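Local coordinates for protein butyryl-CoA dehydrogenase (Marinomonas mediterranea, PDB 6CXT) that belongs to the acyl-CoA dehydrogenase family and binds flavin-adenine dinucleotide in a fold of two helical domains around a beta domain, at residues P52-A56 against E104-H108; F13-F19 against E72-S77; K201-R205 against K354-G358. One frame throughout, in Å; residues are numbered along the deposited sequence.

Interaction 1 (P52-A56 against E104-H108)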
loop_
_atom_site.group_PDB
_atom_site.type_symbol
_atom_site.label_atom_id
_atom_site.label_comp_id
_atom_site.label_asym_id
_atom_site.label_seq_id
_atom_site.Cartn_x
_atom_site.Cartn_y
_atom_site.Cartn_z
ATOM N N PRO B 52 9.289 12.152 -40.106
ATOM C CA PRO B 52 8.830 12.031 -41.502
ATOM C C PRO B 52 10.000 11.885 -42.478
ATOM O O PRO B 52 11.053 12.519 -42.290
ATOM C CB PRO B 52 8.113 13.365 -41.740
ATOM C CG PRO B 52 7.703 13.832 -40.387
ATOM C CD PRO B 52 8.863 13.435 -39.515
ATOM N N GLU B 53 9.816 11.061 -43.503
ATOM C CA GLU B 53 10.780 10.952 -44.608
ATOM C C GLU B 53 11.176 12.312 -45.218
ATOM O O GLU B 53 12.322 12.500 -45.607
ATOM C CB GLU B 53 10.262 10.010 -45.692
ATOM C CG GLU B 53 11.386 9.479 -46.569
ATOM C CD GLU B 53 10.985 8.299 -47.434
ATOM O OE1 GLU B 53 9.929 7.671 -47.185
ATOM O OE2 GLU B 53 11.748 7.996 -48.375
ATOM N N LYS B 54 10.230 13.248 -45.273
ATOM C CA LYS B 54 10.470 14.627 -45.718
ATOM C C LYS B 54 11.725 15.245 -45.084
ATOM O O LYS B 54 12.409 16.088 -45.702
ATOM C CB LYS B 54 9.246 15.482 -45.376
ATOM C CG LYS B 54 9.197 16.860 -46.021
ATOM C CD LYS B 54 8.144 17.737 -45.354
ATOM C CE LYS B 54 7.780 18.989 -46.159
ATOM N NZ LYS B 54 8.934 19.808 -46.633
ATOM N N TYR B 55 12.031 14.839 -43.849
ATOM C CA TYR B 55 13.163 15.441 -43.126
ATOM C C TYR B 55 14.356 14.549 -42.898
ATOM O O TYR B 55 15.402 15.059 -42.547
ATOM C CB TYR B 55 12.732 16.098 -41.819
ATOM C CG TYR B 55 11.733 17.186 -42.022
ATOM C CD1 TYR B 55 12.106 18.431 -42.563
ATOM C CD2 TYR B 55 10.398 16.975 -41.697
ATOM C CE1 TYR B 55 11.161 19.440 -42.749
ATOM C CE2 TYR B 55 9.453 17.963 -41.872
ATOM C CZ TYR B 55 9.832 19.185 -42.413
ATOM O OH TYR B 55 8.857 20.142 -42.555
ATOM N N ALA B 56 14.215 13.242 -43.113
ATOM C CA ALA B 56 15.315 12.316 -42.920
ATOM C C ALA B 56 15.072 11.104 -43.772
ATOM O O ALA B 56 13.988 10.509 -43.715
ATOM C CB ALA B 56 15.413 11.920 -41.445
ATOM N N GLU B 104 11.874 25.567 -41.307
ATOM C CA GLU B 104 12.165 24.546 -42.319
ATOM C C GLU B 104 13.656 24.329 -42.559
ATOM O O GLU B 104 14.076 23.195 -42.809
ATOM C CB GLU B 104 11.485 24.883 -43.661
ATOM C CG GLU B 104 9.970 24.915 -43.582
ATOM C CD GLU B 104 9.376 23.603 -43.062
ATOM O OE1 GLU B 104 9.732 22.537 -43.619
ATOM O OE2 GLU B 104 8.549 23.658 -42.113
ATOM N N THR B 105 14.443 25.407 -42.478
ATOM C CA THR B 105 15.890 25.319 -42.684
ATOM C C THR B 105 16.579 24.577 -41.519
ATOM O O THR B 105 17.390 23.658 -41.735
ATOM C CB THR B 105 16.534 26.691 -43.074
ATOM O OG1 THR B 105 16.360 27.656 -42.029
ATOM C CG2 THR B 105 15.842 27.235 -44.337
ATOM N N LEU B 106 16.214 24.949 -40.295
ATOM C CA LEU B 106 16.701 24.218 -39.110
ATOM C C LEU B 106 16.362 22.703 -39.172
ATOM O O LEU B 106 17.263 21.850 -39.012
ATOM C CB LEU B 106 16.258 24.905 -37.807
ATOM C CG LEU B 106 17.089 24.491 -36.567
ATOM C CD1 LEU B 106 18.519 25.026 -36.532
ATOM C CD2 LEU B 106 16.363 24.908 -35.311
ATOM N N LYS B 107 15.113 22.374 -39.516
ATOM C CA LYS B 107 14.716 20.979 -39.674
ATOM C C LYS B 107 15.535 20.184 -40.702
ATOM O O LYS B 107 15.995 19.075 -40.399
ATOM C CB LYS B 107 13.221 20.832 -39.917
ATOM C CG LYS B 107 12.394 21.354 -38.758
ATOM C CD LYS B 107 10.923 21.102 -38.945
ATOM C CE LYS B 107 10.363 21.827 -40.150
ATOM N NZ LYS B 107 8.889 21.998 -40.055
ATOM N N HIS B 108 15.736 20.745 -41.907
ATOM C CA HIS B 108 16.601 20.093 -42.907
ATOM C C HIS B 108 18.055 20.039 -42.503
ATOM O O HIS B 108 18.744 19.067 -42.812
ATOM C CB HIS B 108 16.414 20.704 -44.310
ATOM C CG HIS B 108 15.145 20.250 -44.954
ATOM N ND1 HIS B 108 14.033 21.059 -45.062
ATOM C CD2 HIS B 108 14.781 19.039 -45.442
ATOM C CE1 HIS B 108 13.057 20.382 -45.644
ATOM N NE2 HIS B 108 13.480 19.149 -45.870
#

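Interaction 2 (F13-F19 against E72-S77)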
loop_
_atom_site.group_PDB
_atom_site.type_symbol
_atom_site.label_atom_id
_atom_site.label_comp_id
_atom_site.label_asym_id
_atom_site.label_seq_id
_atom_site.Cartn_x
_atom_site.Cartn_y
_atom_site.Cartn_z
ATOM N N PHE B 13 7.023 -5.152 -34.141
ATOM C CA PHE B 13 7.234 -5.517 -32.751
ATOM C C PHE B 13 8.134 -6.734 -32.651
ATOM O O PHE B 13 9.094 -6.765 -31.866
ATOM C CB PHE B 13 5.892 -5.775 -32.086
ATOM C CG PHE B 13 5.989 -6.088 -30.614
ATOM C CD1 PHE B 13 6.326 -5.076 -29.672
ATOM C CD2 PHE B 13 5.689 -7.366 -30.144
ATOM C CE1 PHE B 13 6.351 -5.369 -28.313
ATOM C CE2 PHE B 13 5.730 -7.673 -28.756
ATOM C CZ PHE B 13 6.064 -6.682 -27.850
ATOM N N GLU B 14 7.868 -7.744 -33.467
ATOM C CA GLU B 14 8.732 -8.929 -33.435
ATOM C C GLU B 14 10.154 -8.570 -33.840
ATOM O O GLU B 14 11.114 -9.112 -33.277
ATOM C CB GLU B 14 8.201 -10.039 -34.357
ATOM C CG GLU B 14 6.947 -10.749 -33.831
ATOM C CD GLU B 14 7.069 -11.233 -32.380
ATOM O OE1 GLU B 14 6.129 -10.952 -31.579
ATOM O OE2 GLU B 14 8.100 -11.890 -32.041
ATOM N N HIS B 15 10.281 -7.644 -34.790
ATOM C CA HIS B 15 11.612 -7.176 -35.256
ATOM C C HIS B 15 12.375 -6.522 -34.069
ATOM O O HIS B 15 13.535 -6.877 -33.782
ATOM C CB HIS B 15 11.430 -6.261 -36.498
ATOM C CG HIS B 15 12.707 -5.756 -37.109
ATOM N ND1 HIS B 15 13.810 -6.559 -37.341
ATOM C CD2 HIS B 15 13.044 -4.519 -37.565
ATOM C CE1 HIS B 15 14.776 -5.834 -37.886
ATOM N NE2 HIS B 15 14.333 -4.598 -38.046
ATOM N N ALA B 16 11.682 -5.640 -33.332
ATOM C CA ALA B 16 12.232 -5.065 -32.079
ATOM C C ALA B 16 12.639 -6.102 -31.048
ATOM O O ALA B 16 13.702 -5.986 -30.427
ATOM C CB ALA B 16 11.260 -4.069 -31.473
ATOM N N LEU B 17 11.786 -7.106 -30.825
ATOM C CA LEU B 17 12.142 -8.201 -29.900
ATOM C C LEU B 17 13.376 -8.976 -30.308
ATOM O O LEU B 17 14.215 -9.337 -29.469
ATOM C CB LEU B 17 10.980 -9.179 -29.693
ATOM C CG LEU B 17 9.769 -8.670 -28.905
ATOM C CD1 LEU B 17 8.701 -9.761 -28.898
ATOM C CD2 LEU B 17 10.112 -8.227 -27.491
ATOM N N ARG B 18 13.508 -9.248 -31.603
ATOM C CA ARG B 18 14.701 -9.933 -32.089
ATOM C C ARG B 18 15.957 -9.050 -32.021
ATOM O O ARG B 18 17.039 -9.536 -31.742
ATOM C CB ARG B 18 14.481 -10.409 -33.534
ATOM C CG ARG B 18 13.437 -11.515 -33.729
ATOM C CD ARG B 18 13.070 -11.719 -35.225
ATOM N NE ARG B 18 14.089 -11.181 -36.159
ATOM C CZ ARG B 18 13.889 -10.244 -37.110
ATOM N NH1 ARG B 18 12.676 -9.725 -37.326
ATOM N NH2 ARG B 18 14.915 -9.841 -37.872
ATOM N N PHE B 19 15.812 -7.753 -32.257
ATOM C CA PHE B 19 16.962 -6.844 -32.240
ATOM C C PHE B 19 17.723 -6.801 -30.914
ATOM O O PHE B 19 18.937 -6.785 -30.943
ATOM C CB PHE B 19 16.593 -5.453 -32.722
ATOM C CG PHE B 19 17.739 -4.493 -32.727
ATOM C CD1 PHE B 19 18.657 -4.480 -33.795
ATOM C CD2 PHE B 19 17.916 -3.594 -31.663
ATOM C CE1 PHE B 19 19.733 -3.586 -33.782
ATOM C CE2 PHE B 19 18.997 -2.713 -31.649
ATOM C CZ PHE B 19 19.886 -2.703 -32.712
ATOM N N GLU B 72 8.484 -0.343 -26.855
ATOM C CA GLU B 72 8.169 -1.353 -25.831
ATOM C C GLU B 72 8.918 -2.622 -26.125
ATOM O O GLU B 72 9.509 -3.221 -25.208
ATOM C CB GLU B 72 6.675 -1.645 -25.840
ATOM C CG GLU B 72 6.265 -2.697 -24.815
ATOM C CD GLU B 72 4.798 -3.113 -24.975
ATOM O OE1 GLU B 72 4.034 -2.438 -25.712
ATOM O OE2 GLU B 72 4.411 -4.154 -24.384
ATOM N N GLY B 73 8.884 -3.057 -27.404
ATOM C CA GLY B 73 9.610 -4.264 -27.802
ATOM C C GLY B 73 11.092 -4.158 -27.486
ATOM O O GLY B 73 11.728 -5.100 -26.962
ATOM N N LEU B 74 11.665 -3.002 -27.787
ATOM C CA LEU B 74 13.107 -2.807 -27.473
ATOM C C LEU B 74 13.340 -2.823 -25.962
ATOM O O LEU B 74 14.328 -3.381 -25.515
ATOM C CB LEU B 74 13.652 -1.487 -28.058
ATOM C CG LEU B 74 13.698 -1.433 -29.612
ATOM C CD1 LEU B 74 13.994 -0.028 -30.138
ATOM C CD2 LEU B 74 14.755 -2.440 -30.099
ATOM N N GLY B 75 12.428 -2.210 -25.200
ATOM C CA GLY B 75 12.567 -2.169 -23.715
ATOM C C GLY B 75 12.517 -3.579 -23.173
ATOM O O GLY B 75 13.161 -3.863 -22.154
ATOM N N GLN B 76 11.760 -4.457 -23.856
ATOM C CA GLN B 76 11.701 -5.885 -23.444
ATOM C C GLN B 76 12.986 -6.667 -23.790
ATOM O O GLN B 76 13.512 -7.444 -22.954
ATOM C CB GLN B 76 10.413 -6.574 -24.008
ATOM C CG GLN B 76 10.204 -7.973 -23.446
ATOM C CD GLN B 76 8.933 -8.617 -23.993
ATOM O OE1 GLN B 76 7.953 -7.950 -24.253
ATOM N NE2 GLN B 76 8.952 -9.920 -24.121
ATOM N N SER B 77 13.543 -6.439 -24.972
ATOM C CA SER B 77 14.616 -7.334 -25.405
ATOM C C SER B 77 16.004 -6.765 -25.111
ATOM O O SER B 77 16.944 -7.529 -25.062
ATOM C CB SER B 77 14.472 -7.626 -26.887
ATOM O OG SER B 77 14.615 -6.436 -27.617
#

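Interaction 3 (K201-R205 against K354-G358). With EDO (1,2-ethanediol), chain E.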
loop_
_atom_site.group_PDB
_atom_site.type_symbol
_atom_site.label_atom_id
_atom_site.label_comp_id
_atom_site.label_asym_id
_atom_site.label_seq_id
_atom_site.Cartn_x
_atom_site.Cartn_y
_atom_site.Cartn_z
ATOM N N LYS B 201 25.679 7.716 -10.438
ATOM C CA LYS B 201 24.291 7.749 -9.968
ATOM C C LYS B 201 23.737 6.324 -9.840
ATOM O O LYS B 201 24.412 5.312 -10.178
ATOM C CB LYS B 201 23.415 8.605 -10.940
ATOM C CG LYS B 201 23.362 8.055 -12.360
ATOM C CD LYS B 201 22.756 9.072 -13.342
ATOM C CE LYS B 201 22.324 8.428 -14.640
ATOM N NZ LYS B 201 23.506 7.962 -15.376
ATOM N N LEU B 202 22.532 6.244 -9.305
ATOM C CA LEU B 202 22.062 4.902 -8.817
ATOM C C LEU B 202 21.904 3.929 -9.977
ATOM O O LEU B 202 22.319 2.759 -9.880
ATOM C CB LEU B 202 20.697 5.072 -8.106
ATOM C CG LEU B 202 20.096 3.747 -7.580
ATOM C CD1 LEU B 202 21.037 3.118 -6.543
ATOM C CD2 LEU B 202 18.760 4.110 -6.910
ATOM N N GLY B 203 21.316 4.396 -11.098
ATOM C CA GLY B 203 21.098 3.537 -12.255
ATOM C C GLY B 203 21.353 4.199 -13.571
ATOM O O GLY B 203 21.926 5.322 -13.608
ATOM N N LEU B 204 20.952 3.509 -14.641
ATOM C CA LEU B 204 20.940 4.056 -16.028
ATOM C C LEU B 204 22.332 4.529 -16.417
ATOM O O LEU B 204 22.499 5.637 -16.965
ATOM C CB LEU B 204 19.913 5.201 -16.160
ATOM C CG LEU B 204 18.458 4.881 -15.759
ATOM C CD1 LEU B 204 17.660 6.172 -15.547
ATOM C CD2 LEU B 204 17.729 3.999 -16.788
ATOM N N ARG B 205 23.312 3.726 -16.044
ATOM C CA ARG B 205 24.708 4.033 -16.283
ATOM C C ARG B 205 25.026 4.426 -17.741
ATOM O O ARG B 205 25.828 5.321 -17.958
ATOM C CB ARG B 205 25.599 2.876 -15.751
ATOM N N LYS B 354 17.163 -0.082 -9.683
ATOM C CA LYS B 354 18.099 1.062 -9.814
ATOM C C LYS B 354 17.624 2.015 -10.909
ATOM O O LYS B 354 17.659 3.239 -10.735
ATOM C CB LYS B 354 19.527 0.542 -10.093
ATOM C CG LYS B 354 20.117 -0.167 -8.857
ATOM C CD LYS B 354 21.594 -0.437 -9.058
ATOM C CE LYS B 354 21.771 -1.587 -10.036
ATOM N NZ LYS B 354 23.234 -1.653 -10.335
ATOM N N ASP B 355 17.145 1.450 -11.998
ATOM C CA ASP B 355 16.667 2.229 -13.137
ATOM C C ASP B 355 15.316 2.790 -12.876
ATOM O O ASP B 355 15.044 3.947 -13.244
ATOM C CB ASP B 355 16.640 1.367 -14.424
ATOM C CG ASP B 355 18.044 0.923 -14.834
ATOM O OD1 ASP B 355 19.077 1.437 -14.283
ATOM O OD2 ASP B 355 18.149 0.051 -15.724
ATOM N N ALA B 356 14.449 1.995 -12.223
ATOM C CA ALA B 356 13.082 2.404 -11.953
ATOM C C ALA B 356 13.022 3.644 -11.065
ATOM O O ALA B 356 12.144 4.521 -11.254
ATOM C CB ALA B 356 12.257 1.266 -11.311
ATOM N N LEU B 357 13.944 3.723 -10.108
ATOM C CA LEU B 357 13.916 4.844 -9.182
ATOM C C LEU B 357 14.236 6.185 -9.920
ATOM O O LEU B 357 13.813 7.241 -9.441
ATOM C CB LEU B 357 14.861 4.628 -8.008
ATOM C CG LEU B 357 14.202 3.663 -6.971
ATOM C CD1 LEU B 357 15.242 3.063 -6.016
ATOM C CD2 LEU B 357 13.067 4.379 -6.207
ATOM N N GLY B 358 14.969 6.098 -11.019
ATOM C CA GLY B 358 15.150 7.256 -11.940
ATOM C C GLY B 358 13.805 7.654 -12.569
ATOM O O GLY B 358 13.465 8.849 -12.612
HETATM C C1 EDO E . 22.566 0.711 -17.567
HETATM O O1 EDO E . 22.461 1.693 -18.609
HETATM C C2 EDO E . 21.465 -0.379 -17.585
HETATM O O2 EDO E . 20.215 0.336 -17.446
#

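Interaction 1 (P52-A56 against E104-H108)
Tyr55 reaches from the loop 52-56 to the start of helix 104-114, within the helical N-terminal domain of the acyl-CoA dehydrogenase fold. With chi1 at -60°, CG is anti to the carbonyl carbon, and the ring crosses to Lys107 and His108. Tyr55 CD1 lies 3.7 Å from Lys107 CB and equally near NE2 of His108. Tyr55 CE1 comes next, 3.6 Å from CE1 of His108. The two rings meet obliquely, with planes 47° apart. Tyr55 CZ lies 3.5 Å from Lys107 CE. Lys107 CD rests over one face of the tyrosine ring, toward its rim. Lys54 CG covers the centre of the opposite face, so the ring is held between two lysine chains. At the tip, Tyr55 OH gives its proton to Glu104 OE1 at 2.8 Å, on the syn lone pair of that oxygen. Tyr55 OH also accepts from Lys107 NZ at 3.1 Å. A salt bridge from Lys107 NZ to Glu104 OE2, 2.7 Å long, closes this polar group. The two charges would probably polarise the phenol.

The backbone takes part too. His108 NE2 donates to Lys54 O over 3.2 Å, in a bent bond of 135°. Its other nitrogen, ND1, donates to Glu104 O one turn back. With both nitrogens donating, the ring would probably be protonated. The Glu104 carbonyl also takes the helical N-H of His108, and the two donors arrive from opposite faces of its plane.

Interaction 2 (F13-F19 against E72-S77)
Ala16 and Gly73 mark the closest pass of two helices, with CA atoms 5.1 Å apart. The short segments run nearly parallel, at 26°, and their axes approach to 7.5 Å. Gly73 has no side chain, and its CA faces Ala16 and the Phe13 ring directly.

Most contacts are van der Waals packing. Ala16 CB packs on CG of Leu74 at 4.0 Å. Leu74 CD2 touches Phe19 CD2 at 3.7 Å and also lies near Ala16 O. Phe13 has CG anti to its backbone N (chi1 -177°), which swings the ring across to Gly73. There Phe13 CE1 sits 3.5 Å from Gly73 CA. Leu17 CG covers one face of this ring, near its rim. Leu17 starts away from helix 72-77, but its CD2 comes back to touch both Gly73 O and Gln76 CD, 3.7 Å from Gln76 CD. Ser77 CB lies against Leu17 O.

The polar contacts gather at the Ser77 hydroxyl. Ser77 OG is 3.0 Å from Ala16 O and 3.2 Å from Gly73 O, within its own helix, which puts it next to two backbone carbonyl oxygens.

Both helices belong to the helical N-terminal domain. Phe44 of helix 35-44 packs on Ala16, Phe19 and Leu74. On another side, helix 248-267 touches Glu72 and Gln76. Glu72 also reaches helix 279-306, bonding to Tyr300 and forming a salt bridge with Arg296.

Interaction 3 (K201-R205 against K354-G358)
Leu204 and Asp355 join the loop 201-205 to helix 351-359. Leu204 N donates to Asp355 OD1 at 2.8 Å, approaching from above the carboxylate plane with an N-H...O angle of 144°. The Leu204 side chain packs on the same residue, its CD2 3.7 Å from Asp355 CB.

The tight part centres on Gly203, whose CA lies 3.8 Å from Lys354 O. Gly203 CA also lies 3.6 Å from Asp355 OD1. The Leu202 side chain, its CG beside the carbonyl carbon (chi1 179°), places CD2 3.8 Å from Leu357 CD1. Lys354 lays its CD 3.4 Å from Leu202 O, and its amine makes a weak hydrogen bond to Asn351.

The other side of Asp355 is filled not by protein but by 1,2-ethanediol, probably from the crystallisation liquor. Its O2 donates to Asp355 OD2 at 2.7 Å. The diol also bonds to Asp80 OD1 and to the backbone N of Gly82 and Ser206.

A second subunit borders the contact, with its Tyr343 OH bonded to Lys354 O. The side chain of Leu204 comes within about 4 Å of the bound flavin-adenine dinucleotide. The arrangement joins the beta domain to the C-terminal helical domain beside the flavin site of an acyl-CoA dehydrogenase fold.

In the fold
Interactions 1 and 2 both lie in the N-terminal helical domain, but they join different elements. Their segments alternate along the chain, and their nearest atoms are about 16 Å apart. Interaction 1 is the most peripheral, its centre about 22 Å from the centre of the chain, and it relies on charged and polar side chains. Interaction 2 is a partly buried helix pair, mostly apolar. Interaction 3 is the most buried, its centre about 13 Å from the centre of the chain. It alone links the middle and C-terminal domains, and it alone meets another subunit. Glycine permits close backbone approach in interactions 2 and 3, whereas interaction 1 is bridged by long side chains.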